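Local coordinates for putative glucoamylase (Bacteroides caccae ATCC 43185, PDB 4QT9), which probably acts as a glucoamylase-type glycoside hydrolase, removing glucose units from alpha-glucan chains, and has an alpha/alpha toroid fold, at residues Met211-Ala216 with Thr425-Asn430; Ala226-Gly231 with Asp278-Ser283; Glu137-Met142 with Val173-Tyr178; Leu271-Leu276 with Leu409-Phe414. All coordinates share one frame; numbering follows the deposited sequence.

Contact 1 of 4, residues Met211-Ala216 with Thr425-Asn430; sequences MYILAA and TKLGFN
The amine of K426 donates to the carbonyl of A216, NZ to O at 2.8 Å, and the same NZ also bonds the carbonyl oxygen of V223. One lysine thus joins the C-terminal end of helix 209-217 to the loop after it, within the alpha/alpha toroid. Its CG stands anti to the backbone N (chi1 -170°) and the chain bends at chi3, which turns NZ toward the A216 oxygen. The donor arrives at a C=O...N angle of 128°, tilted 16° from the carbonyl plane. Its own helix, 418-426, ends here in a Schellman motif, where G428 takes a positive phi and its N bonds back to T425 O, and the chain then leads L427 and F429 to helix 209-217.

Beside this bond the contact is apolar. L427 straddles the methyl of A216, with L427 CG 3.6 Å from A216 CB and both terminal methyls nearly as close; L427 CD1 also rests on the oxygen of Y212. I213 meets L427 at an oblique angle, its CG1 4.2 Å from L427 CD1. I213 stands at about a right angle to F429, so that its CG1-CD1 arm runs past the CE1-CZ side of the ring. Y228 of helix 225-232 and L271 pack against L427 and I213 respectively. An alanine in place of I213 would probably open a gap beside F429 CE1 and CZ and L427 CD1. I213 CD1 ends 3.9 Å from F429 CZ.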
# COMPACT_ATOMS: atom_id res chain seq x y z
N MSE A 211 4.25 -9.43 -2.57
CA MSE A 211 4.78 -9.72 -3.91
C MSE A 211 5.22 -11.21 -4.02
O MSE A 211 4.95 -11.85 -5.03
CB MSE A 211 5.94 -8.77 -4.25
CG MSE A 211 6.47 -8.95 -5.65
SE MSE A 211 8.28 -8.23 -5.76
CE MSE A 211 9.04 -9.06 -4.24
N TYR A 212 5.88 -11.76 -2.98
CA TYR A 212 6.26 -13.18 -2.93
C TYR A 212 5.03 -14.07 -2.75
O TYR A 212 5.02 -15.16 -3.29
CB TYR A 212 7.24 -13.44 -1.76
CG TYR A 212 8.67 -13.14 -2.13
CD1 TYR A 212 9.47 -14.11 -2.72
CD2 TYR A 212 9.23 -11.88 -1.92
CE1 TYR A 212 10.78 -13.83 -3.11
CE2 TYR A 212 10.53 -11.59 -2.33
CZ TYR A 212 11.30 -12.56 -2.93
OH TYR A 212 12.59 -12.30 -3.29
N ILE A 213 4.02 -13.63 -1.95
CA ILE A 213 2.80 -14.46 -1.76
C ILE A 213 2.05 -14.58 -3.12
O ILE A 213 1.71 -15.69 -3.51
CB ILE A 213 1.90 -13.94 -0.61
CG1 ILE A 213 2.56 -14.26 0.78
CG2 ILE A 213 0.47 -14.52 -0.68
CD1 ILE A 213 2.26 -13.29 1.80
N LEU A 214 1.86 -13.47 -3.85
CA LEU A 214 1.20 -13.47 -5.18
C LEU A 214 2.04 -14.20 -6.23
O LEU A 214 1.49 -14.90 -7.07
CB LEU A 214 0.89 -12.05 -5.62
CG LEU A 214 -0.15 -11.32 -4.79
CD1 LEU A 214 -0.24 -9.88 -5.20
CD2 LEU A 214 -1.53 -12.03 -4.86
N ALA A 215 3.38 -14.09 -6.16
CA ALA A 215 4.28 -14.82 -7.06
C ALA A 215 4.07 -16.32 -6.91
O ALA A 215 4.01 -17.01 -7.91
CB ALA A 215 5.72 -14.46 -6.77
N ALA A 216 3.87 -16.80 -5.68
CA ALA A 216 3.63 -18.21 -5.37
C ALA A 216 2.19 -18.63 -5.70
O ALA A 216 1.95 -19.80 -5.94
CB ALA A 216 3.91 -18.47 -3.90
N THR A 425 -0.72 -21.58 1.34
CA THR A 425 -0.44 -22.98 1.71
C THR A 425 0.92 -23.38 1.17
O THR A 425 1.72 -23.89 1.94
CB THR A 425 -1.52 -23.94 1.23
OG1 THR A 425 -2.79 -23.49 1.70
CG2 THR A 425 -1.29 -25.37 1.72
N LYS A 426 1.22 -23.09 -0.12
CA LYS A 426 2.51 -23.41 -0.78
C LYS A 426 3.70 -22.86 0.02
O LYS A 426 4.67 -23.59 0.19
CB LYS A 426 2.57 -22.82 -2.22
CG LYS A 426 3.76 -23.31 -3.04
CD LYS A 426 4.04 -22.44 -4.30
CE LYS A 426 3.34 -22.76 -5.63
NZ LYS A 426 3.70 -21.78 -6.74
N LEU A 427 3.63 -21.60 0.50
CA LEU A 427 4.73 -20.94 1.24
C LEU A 427 4.76 -21.22 2.74
O LEU A 427 5.64 -20.70 3.44
CB LEU A 427 4.72 -19.41 1.02
CG LEU A 427 4.84 -18.94 -0.41
CD1 LEU A 427 4.93 -17.44 -0.47
CD2 LEU A 427 6.00 -19.63 -1.14
N GLY A 428 3.84 -22.04 3.23
CA GLY A 428 3.82 -22.45 4.63
C GLY A 428 3.07 -21.52 5.58
O GLY A 428 3.21 -21.64 6.79
N PHE A 429 2.24 -20.62 5.04
CA PHE A 429 1.44 -19.72 5.89
C PHE A 429 0.21 -20.45 6.45
O PHE A 429 -0.30 -21.40 5.84
CB PHE A 429 1.01 -18.46 5.14
CG PHE A 429 2.09 -17.43 4.96
CD1 PHE A 429 2.96 -17.50 3.87
CD2 PHE A 429 2.19 -16.34 5.82
CE1 PHE A 429 3.94 -16.52 3.67
CE2 PHE A 429 3.15 -15.33 5.60
CZ PHE A 429 4.03 -15.45 4.54
N ASN A 430 -0.23 -19.99 7.60
CA ASN A 430 -1.34 -20.52 8.36
C ASN A 430 -2.13 -19.36 9.00
O ASN A 430 -1.54 -18.34 9.33
CB ASN A 430 -0.75 -21.42 9.47
CG ASN A 430 -1.73 -22.24 10.28
OD1 ASN A 430 -2.86 -22.55 9.86
ND2 ASN A 430 -1.28 -22.66 11.46

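Contact 2 of 4, residues Ala226-Gly231 with Asp278-Ser283; sequences AVYHDG and DEYCPS
H229 and Y280 meet through a short, nearly straight hydrogen bond, and the imidazole can be followed outward from its root. H229 CB lies 3.8 Å from Y280 OH, and CG is a little nearer to the same oxygen. At ND1 the two groups join: ND1 and OH are 2.5 Å apart with an angle of 169°, and either could be the donor. The hydroxyl lies near the imidazole plane and ND1 near the phenol plane, so the rings meet rim to rim, their planes turned 51° apart. Beyond ND1, CE1 reaches E279 OE1 at 3.5 Å, a contact made obliquely to the ring. One imidazole face is covered by its neighbour on the helix, Y228, whose CD2 stands over the ring centre.

Y228 carries the second polar link. With CG anti to the backbone N (chi1 175°), its ring extends toward the turn and OH donates to D278 OD2 at 2.6 Å, tip to tip, on the syn side of the carboxylate but somewhat out of its plane. Y228 and Y280 slide past each other in opposite directions, their CE2 atoms 3.8 Å apart. The other carboxylate oxygen, D278 OD1, accepts from Y280 N at 3.2 Å in an Asx turn and also bonds the hydroxyl of Y284. D278 thus bonds the turn's own backbone through OD1 and the Y228 hydroxyl through OD2.

In the fold, the side chains of helix 225-232 reach the type I turn D278-C281, in the loop between strand 276-277 and helix 284-301, while Y212 of helix 209-217 packs on Y228.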
# COMPACT_ATOMS: atom_id res chain seq x y z
N ALA A 226 11.03 -22.31 -3.03
CA ALA A 226 12.44 -21.97 -2.79
C ALA A 226 12.71 -20.47 -3.01
O ALA A 226 13.55 -19.88 -2.33
CB ALA A 226 13.35 -22.80 -3.68
N VAL A 227 11.97 -19.85 -3.93
CA VAL A 227 12.08 -18.41 -4.23
C VAL A 227 11.77 -17.61 -2.95
O VAL A 227 12.51 -16.67 -2.66
CB VAL A 227 11.20 -18.00 -5.44
CG1 VAL A 227 11.12 -16.47 -5.59
CG2 VAL A 227 11.73 -18.64 -6.71
N TYR A 228 10.73 -18.01 -2.18
CA TYR A 228 10.37 -17.36 -0.90
C TYR A 228 11.38 -17.70 0.23
O TYR A 228 11.79 -16.80 0.93
CB TYR A 228 8.96 -17.77 -0.47
CG TYR A 228 8.53 -17.25 0.89
CD1 TYR A 228 8.08 -15.94 1.04
CD2 TYR A 228 8.51 -18.08 2.01
CE1 TYR A 228 7.67 -15.46 2.28
CE2 TYR A 228 8.10 -17.61 3.25
CZ TYR A 228 7.71 -16.29 3.39
OH TYR A 228 7.33 -15.81 4.63
N HIS A 229 11.75 -18.98 0.40
CA HIS A 229 12.64 -19.43 1.47
C HIS A 229 14.10 -19.00 1.27
O HIS A 229 14.73 -18.56 2.25
CB HIS A 229 12.52 -20.95 1.65
CG HIS A 229 11.20 -21.33 2.24
ND1 HIS A 229 10.86 -20.98 3.54
CD2 HIS A 229 10.14 -21.95 1.67
CE1 HIS A 229 9.62 -21.40 3.72
NE2 HIS A 229 9.15 -22.00 2.63
N ASP A 230 14.63 -19.08 0.03
CA ASP A 230 16.02 -18.66 -0.26
C ASP A 230 16.14 -17.15 -0.51
O ASP A 230 17.17 -16.58 -0.15
CB ASP A 230 16.60 -19.40 -1.50
CG ASP A 230 16.68 -20.93 -1.45
OD1 ASP A 230 16.25 -21.53 -0.44
OD2 ASP A 230 17.18 -21.53 -2.44
N GLY A 231 15.16 -16.54 -1.18
CA GLY A 231 15.18 -15.12 -1.55
C GLY A 231 14.60 -14.16 -0.53
O GLY A 231 15.32 -13.29 -0.02
N ASP A 278 3.81 -18.10 10.00
CA ASP A 278 4.57 -18.97 9.13
C ASP A 278 5.87 -19.33 9.87
O ASP A 278 6.04 -18.97 11.06
CB ASP A 278 4.74 -18.37 7.70
CG ASP A 278 5.97 -17.52 7.42
OD1 ASP A 278 6.38 -16.74 8.31
OD2 ASP A 278 6.48 -17.59 6.28
N GLU A 279 6.76 -20.07 9.20
CA GLU A 279 8.07 -20.52 9.71
C GLU A 279 8.89 -19.38 10.34
O GLU A 279 9.58 -19.59 11.34
CB GLU A 279 8.84 -21.14 8.53
CG GLU A 279 10.23 -21.67 8.83
CD GLU A 279 10.91 -22.44 7.70
OE1 GLU A 279 10.19 -22.92 6.79
OE2 GLU A 279 12.15 -22.59 7.75
N TYR A 280 8.78 -18.15 9.79
CA TYR A 280 9.60 -17.03 10.22
C TYR A 280 8.95 -16.05 11.20
O TYR A 280 9.66 -15.17 11.71
CB TYR A 280 10.10 -16.29 8.98
CG TYR A 280 10.71 -17.25 7.99
CD1 TYR A 280 11.90 -17.91 8.28
CD2 TYR A 280 10.04 -17.59 6.82
CE1 TYR A 280 12.45 -18.83 7.39
CE2 TYR A 280 10.57 -18.53 5.93
CZ TYR A 280 11.78 -19.14 6.22
OH TYR A 280 12.33 -20.02 5.33
N CYS A 281 7.66 -16.18 11.49
CA CYS A 281 6.98 -15.27 12.41
C CYS A 281 5.79 -15.97 13.07
O CYS A 281 4.87 -16.36 12.35
CB CYS A 281 6.56 -13.99 11.70
SG CYS A 281 5.93 -12.70 12.80
N PRO A 282 5.78 -16.13 14.42
CA PRO A 282 4.64 -16.81 15.08
C PRO A 282 3.32 -16.02 15.00
O PRO A 282 2.25 -16.62 15.20
CB PRO A 282 5.11 -16.96 16.53
CG PRO A 282 6.08 -15.86 16.72
CD PRO A 282 6.80 -15.72 15.42
N SER A 283 3.38 -14.70 14.67
CA SER A 283 2.22 -13.81 14.51
C SER A 283 2.60 -12.52 13.78
O SER A 283 3.22 -11.63 14.39
CB SER A 283 1.59 -13.47 15.86
OG SER A 283 0.52 -12.54 15.72

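Contact 3 of 4, residues Glu137-Met142 with Val173-Tyr178; sequences ETAFLM and VDWDWY
The W175 indole meets helix 135-152 with its edge: A139 CA lies 3.9 Å from CH2 and M142 CG 4.0 Å from CZ2, both near the ring plane. On one face sits V173 CG1 from its own segment, 3.5 Å above the plane and over the ring centre. Within the alpha/alpha toroid, this seats the loop that follows helix 157-172 back against helix 135-152.

V173 is held between indole and helix. T138 and V173 reach toward each other, T138 CG2 to V173 CG1 at 3.8 Å. The threonine methyl can face the loop because CG2 is anti to the backbone N, with OG1 turned aside to the oxygen of D134 and the N of Y112. Selenomethionine M142 bends at chi2 and chi3, and its selenium comes 4.2 Å from V173 CG2, the valine's other methyl. Helix 209-217 packs alongside: A215 on W175, and M211 on A139.

Past the indole the chain enters a 3-10 turn held by D174, whose OD1 accepts from W177 N at 3.0 Å, met from above the carboxylate plane.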
# COMPACT_ATOMS: atom_id res chain seq x y z
N GLU A 137 5.25 -2.80 -7.35
CA GLU A 137 4.10 -1.99 -7.71
C GLU A 137 3.01 -2.86 -8.37
O GLU A 137 1.82 -2.67 -8.10
CB GLU A 137 4.56 -0.87 -8.63
CG GLU A 137 5.24 0.26 -7.88
CD GLU A 137 4.26 1.27 -7.30
OE1 GLU A 137 3.72 2.08 -8.08
OE2 GLU A 137 4.01 1.21 -6.08
N THR A 138 3.43 -3.85 -9.17
CA THR A 138 2.51 -4.81 -9.81
C THR A 138 1.75 -5.63 -8.73
O THR A 138 0.54 -5.83 -8.83
CB THR A 138 3.28 -5.73 -10.77
OG1 THR A 138 3.85 -4.93 -11.79
CG2 THR A 138 2.39 -6.80 -11.40
N ALA A 139 2.47 -6.01 -7.67
CA ALA A 139 1.91 -6.80 -6.57
C ALA A 139 0.83 -6.00 -5.82
O ALA A 139 -0.23 -6.57 -5.52
CB ALA A 139 3.01 -7.22 -5.64
N PHE A 140 1.07 -4.71 -5.53
CA PHE A 140 0.11 -3.81 -4.88
C PHE A 140 -1.11 -3.59 -5.77
O PHE A 140 -2.22 -3.57 -5.28
CB PHE A 140 0.77 -2.47 -4.47
CG PHE A 140 1.85 -2.64 -3.42
CD1 PHE A 140 1.70 -3.55 -2.38
CD2 PHE A 140 3.02 -1.90 -3.49
CE1 PHE A 140 2.71 -3.73 -1.44
CE2 PHE A 140 4.03 -2.07 -2.53
CZ PHE A 140 3.87 -2.99 -1.51
N LEU A 141 -0.94 -3.51 -7.07
CA LEU A 141 -2.09 -3.40 -7.98
C LEU A 141 -2.89 -4.70 -7.99
O LEU A 141 -4.13 -4.66 -7.94
CB LEU A 141 -1.60 -3.04 -9.40
CG LEU A 141 -2.65 -2.91 -10.53
CD1 LEU A 141 -3.69 -1.78 -10.26
CD2 LEU A 141 -1.97 -2.59 -11.83
N MSE A 142 -2.19 -5.86 -8.06
CA MSE A 142 -2.86 -7.16 -8.13
C MSE A 142 -3.58 -7.48 -6.83
O MSE A 142 -4.67 -8.03 -6.89
CB MSE A 142 -1.88 -8.28 -8.50
CG MSE A 142 -1.45 -8.25 -9.95
SE MSE A 142 -2.94 -8.49 -11.16
CE MSE A 142 -4.25 -9.47 -10.08
N VAL A 173 0.38 -11.86 -15.62
CA VAL A 173 1.62 -11.41 -14.92
C VAL A 173 2.63 -12.56 -14.83
O VAL A 173 2.38 -13.56 -14.14
CB VAL A 173 1.42 -10.78 -13.52
CG1 VAL A 173 2.75 -10.23 -12.99
CG2 VAL A 173 0.36 -9.68 -13.55
N ASP A 174 3.78 -12.40 -15.52
CA ASP A 174 4.82 -13.44 -15.51
C ASP A 174 5.80 -13.21 -14.34
O ASP A 174 6.91 -12.69 -14.54
CB ASP A 174 5.56 -13.52 -16.86
CG ASP A 174 6.46 -14.76 -17.03
OD1 ASP A 174 6.74 -15.44 -16.02
OD2 ASP A 174 6.88 -15.03 -18.16
N TRP A 175 5.37 -13.60 -13.11
CA TRP A 175 6.21 -13.42 -11.90
C TRP A 175 7.53 -14.18 -12.05
O TRP A 175 8.59 -13.66 -11.68
CB TRP A 175 5.48 -13.90 -10.62
CG TRP A 175 4.08 -13.37 -10.48
CD1 TRP A 175 2.94 -13.94 -10.95
CD2 TRP A 175 3.70 -12.11 -9.90
NE1 TRP A 175 1.85 -13.14 -10.65
CE2 TRP A 175 2.29 -12.02 -10.00
CE3 TRP A 175 4.40 -11.08 -9.24
CZ2 TRP A 175 1.58 -10.90 -9.51
CZ3 TRP A 175 3.70 -9.97 -8.77
CH2 TRP A 175 2.30 -9.91 -8.87
N ASP A 176 7.47 -15.39 -12.65
CA ASP A 176 8.62 -16.26 -12.82
C ASP A 176 9.71 -15.61 -13.67
O ASP A 176 10.88 -15.86 -13.42
CB ASP A 176 8.18 -17.60 -13.42
CG ASP A 176 9.30 -18.61 -13.54
OD1 ASP A 176 9.56 -19.32 -12.55
OD2 ASP A 176 9.90 -18.69 -14.64
N TRP A 177 9.35 -14.78 -14.65
CA TRP A 177 10.35 -14.06 -15.45
C TRP A 177 11.30 -13.24 -14.56
O TRP A 177 12.49 -13.17 -14.84
CB TRP A 177 9.66 -13.11 -16.46
CG TRP A 177 10.63 -12.22 -17.18
CD1 TRP A 177 10.99 -10.95 -16.81
CD2 TRP A 177 11.51 -12.60 -18.24
NE1 TRP A 177 12.00 -10.50 -17.63
CE2 TRP A 177 12.31 -11.48 -18.54
CE3 TRP A 177 11.65 -13.76 -19.02
CZ2 TRP A 177 13.25 -11.48 -19.57
CZ3 TRP A 177 12.57 -13.76 -20.06
CH2 TRP A 177 13.37 -12.64 -20.32
N TYR A 178 10.77 -12.62 -13.51
CA TYR A 178 11.49 -11.73 -12.62
C TYR A 178 12.44 -12.47 -11.66
O TYR A 178 13.06 -11.85 -10.82
CB TYR A 178 10.49 -10.81 -11.90
CG TYR A 178 9.95 -9.74 -12.84
CD1 TYR A 178 8.98 -10.04 -13.79
CD2 TYR A 178 10.42 -8.43 -12.78
CE1 TYR A 178 8.53 -9.08 -14.70
CE2 TYR A 178 9.97 -7.46 -13.68
CZ TYR A 178 9.05 -7.80 -14.66
OH TYR A 178 8.58 -6.86 -15.55

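Contact 4 of 4, residues Leu271-Leu276 with Leu409-Phe414; sequences LDPVGL and LLWKLF
W411 lies flat against the D272-P273 corner, an Asx turn overlapping a type II beta turn, and joins helix 409-415 to the loop before strand 276-277 in the alpha/alpha toroid.

The carboxylate of D272 stacks nearly parallel to the indole, its plane only 6° away, and OD1 stands over the benzene part at 3.6 Å from W411 CE3. Over the five-membered ring, D272 CA makes a CH-pi contact, 3.8 Å from its centroid. Placed on the same face of the indole, P273 contributes its CD, 3.6 Å from W411 CZ2, with the proline crossing the indole at about a right angle.

Other apolar packing is looser: V274 CG2 is 4.4 Å from W411 CZ3, and L271 CB stands 4.3 Å from F414 CE2. One turn on from W411, F414 has CG anti to the backbone N (chi1 -176°), which also brings its CD2 to 3.5 Å from the backbone N of L271. I210 of helix 209-217 touches both L271 and F414.

Polar bonds hold the two stacked partners in place. W411 NE1 donates to the oxygen of F268, which helps fix the rotation of the indole. An alanine in place of W411 would probably leave that carbonyl without this donor and take the cover off the D272 carboxylate and P273 CD. On the loop side, D272 OD1 accepts from V274 N at 3.2 Å, the N lying 45° out of the carboxylate plane.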
# COMPACT_ATOMS: atom_id res chain seq x y z
N LEU A 271 -4.07 -9.05 2.47
CA LEU A 271 -3.54 -10.14 3.29
C LEU A 271 -3.92 -9.87 4.77
O LEU A 271 -3.46 -8.91 5.35
CB LEU A 271 -2.02 -10.24 3.10
CG LEU A 271 -1.30 -11.36 3.87
CD1 LEU A 271 -1.66 -12.73 3.33
CD2 LEU A 271 0.19 -11.17 3.81
N ASP A 272 -4.83 -10.68 5.34
CA ASP A 272 -5.31 -10.51 6.70
C ASP A 272 -4.20 -10.87 7.73
O ASP A 272 -3.80 -12.04 7.81
CB ASP A 272 -6.57 -11.39 6.89
CG ASP A 272 -7.36 -11.22 8.17
OD1 ASP A 272 -6.88 -10.51 9.09
OD2 ASP A 272 -8.43 -11.87 8.30
N PRO A 273 -3.67 -9.90 8.53
CA PRO A 273 -2.60 -10.27 9.49
C PRO A 273 -3.11 -11.01 10.72
O PRO A 273 -2.30 -11.67 11.39
CB PRO A 273 -1.99 -8.93 9.91
CG PRO A 273 -3.06 -7.91 9.65
CD PRO A 273 -3.99 -8.46 8.58
N VAL A 274 -4.42 -10.91 11.03
CA VAL A 274 -4.98 -11.52 12.24
C VAL A 274 -4.84 -13.07 12.20
O VAL A 274 -5.36 -13.74 11.30
CB VAL A 274 -6.42 -11.06 12.56
CG1 VAL A 274 -6.94 -11.71 13.85
CG2 VAL A 274 -6.50 -9.53 12.65
N GLY A 275 -4.06 -13.60 13.13
CA GLY A 275 -3.79 -15.03 13.24
C GLY A 275 -2.86 -15.59 12.18
O GLY A 275 -2.68 -16.80 12.11
N LEU A 276 -2.24 -14.72 11.37
CA LEU A 276 -1.33 -15.12 10.30
C LEU A 276 0.04 -15.47 10.89
O LEU A 276 0.62 -14.69 11.63
CB LEU A 276 -1.20 -14.04 9.21
CG LEU A 276 -0.42 -14.42 7.92
CD1 LEU A 276 -1.21 -15.38 7.05
CD2 LEU A 276 -0.04 -13.16 7.08
N LEU A 409 -13.84 -6.05 5.30
CA LEU A 409 -14.23 -6.23 3.90
C LEU A 409 -13.06 -6.59 2.96
O LEU A 409 -13.17 -7.59 2.25
CB LEU A 409 -14.98 -5.01 3.34
CG LEU A 409 -15.41 -5.12 1.86
CD1 LEU A 409 -16.47 -6.19 1.66
CD2 LEU A 409 -15.85 -3.78 1.31
N LEU A 410 -11.98 -5.80 2.92
CA LEU A 410 -10.91 -6.10 1.95
C LEU A 410 -10.18 -7.38 2.31
O LEU A 410 -9.85 -8.16 1.40
CB LEU A 410 -9.94 -4.92 1.75
CG LEU A 410 -10.50 -3.67 1.06
CD1 LEU A 410 -11.22 -4.00 -0.28
CD2 LEU A 410 -11.39 -2.84 1.99
N TRP A 411 -10.01 -7.66 3.63
CA TRP A 411 -9.41 -8.92 4.03
C TRP A 411 -10.30 -10.12 3.63
O TRP A 411 -9.78 -11.11 3.15
CB TRP A 411 -9.16 -8.98 5.53
CG TRP A 411 -8.17 -8.00 6.08
CD1 TRP A 411 -7.02 -7.56 5.50
CD2 TRP A 411 -8.14 -7.52 7.43
NE1 TRP A 411 -6.34 -6.72 6.35
CE2 TRP A 411 -7.00 -6.69 7.56
CE3 TRP A 411 -9.00 -7.67 8.54
CZ2 TRP A 411 -6.68 -6.04 8.75
CZ3 TRP A 411 -8.65 -7.06 9.73
CH2 TRP A 411 -7.53 -6.23 9.82
N LYS A 412 -11.64 -10.04 3.86
CA LYS A 412 -12.55 -11.14 3.52
C LYS A 412 -12.47 -11.46 2.03
O LYS A 412 -12.35 -12.61 1.67
CB LYS A 412 -14.03 -10.84 3.90
CG LYS A 412 -14.29 -10.45 5.36
CD LYS A 412 -14.89 -11.57 6.20
CE LYS A 412 -15.71 -11.03 7.36
NZ LYS A 412 -14.87 -10.43 8.43
N LEU A 413 -12.52 -10.42 1.17
CA LEU A 413 -12.52 -10.59 -0.27
C LEU A 413 -11.21 -11.21 -0.77
O LEU A 413 -11.24 -12.29 -1.38
CB LEU A 413 -12.80 -9.26 -0.97
CG LEU A 413 -14.19 -8.66 -0.76
CD1 LEU A 413 -14.23 -7.24 -1.27
CD2 LEU A 413 -15.27 -9.51 -1.41
N PHE A 414 -10.06 -10.58 -0.43
CA PHE A 414 -8.74 -11.05 -0.85
C PHE A 414 -8.42 -12.47 -0.33
O PHE A 414 -7.88 -13.27 -1.08
CB PHE A 414 -7.64 -10.07 -0.40
CG PHE A 414 -6.24 -10.44 -0.86
CD1 PHE A 414 -5.82 -10.12 -2.15
CD2 PHE A 414 -5.38 -11.15 -0.04
CE1 PHE A 414 -4.53 -10.45 -2.57
CE2 PHE A 414 -4.10 -11.47 -0.46
CZ PHE A 414 -3.69 -11.14 -1.73

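Overall arrangement
From the N terminus, contact 3 is the first to close, bringing 173-178 back onto helix 135-152 across the excursion through helix 157-172. It is complete before contact 1 opens at 211-216. Contact 1 then spans the longest loop, reaching 425-430 near the C-terminal end, and both remaining contacts fall within it. Contact 2 and contact 4 cross each other: 271-276 lies one residue before 278-283, yet one pairs forward with helix 409-415 and the other back with helix 225-232. Spatially, helix 209-217 is shared ground, touching contacts 2, 3 and 4, so helix 135-152, the turns around 271-283 and the segment 425-430 are tied together around it.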